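PDB 5ZVV: AimR transcriptional regulator from Bacillus phage phi3T, which activates transcription of the aimX locus as a homodimer, apparently promoting lytic growth until the arbitrium peptide converts it to an inactive monomer and favours lysogeny. Local coordinates for residues E197-L202 with Y231-N236. Residues are numbered along the deposited sequence; the frame is centred on the assembly and turned at random.
Sequences EANISL and YLTIGN
The flat amide of Asn199 meets Thr233 through its oxygen. Asn199 OD1 lies 3.2 Å from Thr233 OG1, which sits beyond the oxygen and somewhat out of the amide plane. Thr233 CG2 lies on that same side of the plane, 4.0 Å from Asn199 OD1. Thr233 OG1 is hydrogen-bonded to Phe229 O, one turn back in its own helix. Its approach to Asn199 is a close oxygen–oxygen contact. The bond to Phe229 suits the rotation of the threonine, with OG1 beside its own backbone N (chi1 -61°) and CG2 directed at the other helix. Asn236 joins through its stem: Leu202 CD1 touches Asn236 CB at 3.5 Å, not the amide. Asn236 OD1 is hydrogen-bonded to Tyr250 OH. Leu202 extends with CG anti to the backbone N (chi1 -178°), and this brings CD1 across the gap. Leu202 CD1 also rests against Thr233 CG2 at 3.7 Å and lies close to Thr233 O. Thr233 thus touches both, Asn199 through OG1 and Leu202 through CG2. Ala198 CB approaches its methyl more loosely. The contact is small, and the segment axes come no closer than 10.5 Å. They run nearly parallel, 14° apart. Residues 197-202 belong to helix 184-203 and residues 231-236 to helix 224-237. Helix 207-220 touches both: His213 packs on Ala198, and Ser214 on Thr233. Such parallel alternate helices are consistent with the TPR-like superhelix of the family. Helix 243-252 touches Tyr231 and Ile234, helix 260-277 touches Leu232, and helix 165-173 lies against Ile200.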
ATOM      1  N   GLU A 197     -11.394  -0.197  11.584  1.00 28.72           N
ATOM      2  CA  GLU A 197     -12.141   0.476  10.529  1.00 20.61           C
ATOM      3  C   GLU A 197     -12.592   1.866  10.951  1.00 25.62           C
ATOM      4  O   GLU A 197     -12.736   2.750  10.101  1.00 24.49           O
ATOM      5  CB  GLU A 197     -13.340  -0.372  10.114  1.00 25.93           C
ATOM      6  CG  GLU A 197     -12.950  -1.639   9.382  1.00 30.79           C
ATOM      7  CD  GLU A 197     -14.136  -2.522   9.081  1.00 39.86           C
ATOM      8  OE1 GLU A 197     -15.135  -2.455   9.830  1.00 39.02           O
ATOM      9  OE2 GLU A 197     -14.070  -3.283   8.092  1.00 44.45           O
ATOM     10  N   ALA A 198     -12.821   2.082  12.250  1.00 23.17           N
ATOM     11  CA  ALA A 198     -13.162   3.420  12.719  1.00 22.66           C
ATOM     12  C   ALA A 198     -12.024   4.397  12.454  1.00 26.11           C
ATOM     13  O   ALA A 198     -12.251   5.514  11.969  1.00 26.50           O
ATOM     14  CB  ALA A 198     -13.507   3.390  14.209  1.00 24.42           C
ATOM     15  N   ASN A 199     -10.790   3.994  12.762  1.00 27.39           N
ATOM     16  CA  ASN A 199      -9.658   4.878  12.495  1.00 32.49           C
ATOM     17  C   ASN A 199      -9.416   5.032  10.996  1.00 33.63           C
ATOM     18  O   ASN A 199      -9.045   6.120  10.533  1.00 32.45           O
ATOM     19  CB  ASN A 199      -8.409   4.362  13.205  1.00 39.40           C
ATOM     20  CG  ASN A 199      -8.487   4.526  14.711  1.00 47.37           C
ATOM     21  OD1 ASN A 199      -9.130   5.450  15.216  1.00 38.36           O
ATOM     22  ND2 ASN A 199      -7.833   3.627  15.437  1.00 55.92           N
ATOM     23  N   ILE A 200      -9.629   3.963  10.222  1.00 28.33           N
ATOM     24  CA  ILE A 200      -9.563   4.084   8.766  1.00 29.43           C
ATOM     25  C   ILE A 200     -10.533   5.154   8.280  1.00 31.91           C
ATOM     26  O   ILE A 200     -10.176   6.029   7.481  1.00 29.14           O
ATOM     27  CB  ILE A 200      -9.854   2.732   8.093  1.00 27.58           C
ATOM     28  CG1 ILE A 200      -8.731   1.731   8.365  1.00 29.51           C
ATOM     29  CG2 ILE A 200     -10.051   2.918   6.597  1.00 30.73           C
ATOM     30  CD1 ILE A 200      -9.001   0.360   7.785  1.00 25.36           C
ATOM     31  N   SER A 201     -11.774   5.105   8.768  1.00 27.68           N
ATOM     32  CA  SER A 201     -12.793   6.040   8.308  1.00 26.83           C
ATOM     33  C   SER A 201     -12.468   7.464   8.729  1.00 28.63           C
ATOM     34  O   SER A 201     -12.645   8.402   7.943  1.00 30.59           O
ATOM     35  CB  SER A 201     -14.163   5.623   8.839  1.00 24.36           C
ATOM     36  OG  SER A 201     -14.492   4.318   8.393  1.00 27.64           O
ATOM     37  N   LEU A 202     -11.994   7.648   9.964  1.00 27.41           N
ATOM     38  CA  LEU A 202     -11.616   8.987  10.405  1.00 30.89           C
ATOM     39  C   LEU A 202     -10.483   9.544   9.555  1.00 33.02           C
ATOM     40  O   LEU A 202     -10.476  10.735   9.219  1.00 32.40           O
ATOM     41  CB  LEU A 202     -11.221   8.967  11.883  1.00 30.52           C
ATOM     42  CG  LEU A 202     -10.833  10.296  12.540  1.00 35.26           C
ATOM     43  CD1 LEU A 202     -11.242  10.281  13.996  1.00 38.79           C
ATOM     44  CD2 LEU A 202      -9.335  10.567  12.434  1.00 49.81           C
ATOM     45  N   TYR A 231     -14.277   6.257  22.230  1.00 17.58           N
ATOM     46  CA  TYR A 231     -14.680   7.619  22.579  1.00 19.66           C
ATOM     47  C   TYR A 231     -13.635   8.639  22.147  1.00 18.01           C
ATOM     48  O   TYR A 231     -13.984   9.765  21.771  1.00 21.47           O
ATOM     49  CB  TYR A 231     -14.951   7.724  24.080  1.00 18.72           C
ATOM     50  CG  TYR A 231     -16.280   7.134  24.480  1.00 19.57           C
ATOM     51  CD1 TYR A 231     -17.471   7.738  24.091  1.00 20.15           C
ATOM     52  CD2 TYR A 231     -16.350   5.971  25.235  1.00 20.25           C
ATOM     53  CE1 TYR A 231     -18.693   7.204  24.447  1.00 23.20           C
ATOM     54  CE2 TYR A 231     -17.569   5.426  25.596  1.00 26.27           C
ATOM     55  CZ  TYR A 231     -18.737   6.048  25.198  1.00 25.04           C
ATOM     56  OH  TYR A 231     -19.955   5.514  25.550  1.00 26.40           O
ATOM     57  N   LEU A 232     -12.356   8.261  22.195  1.00 20.04           N
ATOM     58  CA  LEU A 232     -11.309   9.105  21.634  1.00 18.77           C
ATOM     59  C   LEU A 232     -11.563   9.374  20.155  1.00 20.06           C
ATOM     60  O   LEU A 232     -11.432  10.514  19.690  1.00 23.10           O
ATOM     61  CB  LEU A 232      -9.948   8.438  21.840  1.00 23.25           C
ATOM     62  CG  LEU A 232      -8.696   9.307  21.769  1.00 26.31           C
ATOM     63  CD1 LEU A 232      -8.692  10.326  22.900  1.00 25.07           C
ATOM     64  CD2 LEU A 232      -7.444   8.438  21.816  1.00 26.83           C
ATOM     65  N   THR A 233     -11.954   8.339  19.405  1.00 19.40           N
ATOM     66  CA  THR A 233     -12.209   8.513  17.977  1.00 20.48           C
ATOM     67  C   THR A 233     -13.435   9.386  17.731  1.00 18.14           C
ATOM     68  O   THR A 233     -13.414  10.252  16.851  1.00 17.33           O
ATOM     69  CB  THR A 233     -12.379   7.153  17.297  1.00 20.27           C
ATOM     70  OG1 THR A 233     -11.181   6.383  17.453  1.00 20.50           O
ATOM     71  CG2 THR A 233     -12.661   7.332  15.811  1.00 23.11           C
ATOM     72  N   ILE A 234     -14.512   9.171  18.492  1.00 17.17           N
ATOM     73  CA  ILE A 234     -15.715   9.989  18.327  1.00 20.98           C
ATOM     74  C   ILE A 234     -15.393  11.459  18.579  1.00 22.85           C
ATOM     75  O   ILE A 234     -15.686  12.341  17.753  1.00 23.42           O
ATOM     76  CB  ILE A 234     -16.833   9.482  19.258  1.00 21.64           C
ATOM     77  CG1 ILE A 234     -17.313   8.098  18.810  1.00 23.78           C
ATOM     78  CG2 ILE A 234     -17.996  10.473  19.307  1.00 19.38           C
ATOM     79  CD1 ILE A 234     -18.304   7.449  19.753  1.00 18.44           C
ATOM     80  N   GLY A 235     -14.765  11.738  19.726  1.00 21.95           N
ATOM     81  CA  GLY A 235     -14.345  13.099  20.011  1.00 20.88           C
ATOM     82  C   GLY A 235     -13.482  13.680  18.910  1.00 16.66           C
ATOM     83  O   GLY A 235     -13.615  14.853  18.559  1.00 20.64           O
ATOM     84  N   ASN A 236     -12.593  12.861  18.339  1.00 19.74           N
ATOM     85  CA  ASN A 236     -11.774  13.335  17.228  1.00 21.25           C
ATOM     86  C   ASN A 236     -12.632  13.687  16.019  1.00 22.18           C
ATOM     87  O   ASN A 236     -12.350  14.664  15.314  1.00 23.34           O
ATOM     88  CB  ASN A 236     -10.725  12.290  16.854  1.00 24.46           C
ATOM     89  CG  ASN A 236      -9.626  12.172  17.888  1.00 21.35           C
ATOM     90  OD1 ASN A 236      -9.480  13.035  18.750  1.00 23.45           O
ATOM     91  ND2 ASN A 236      -8.842  11.105  17.803  1.00 20.82           N
TER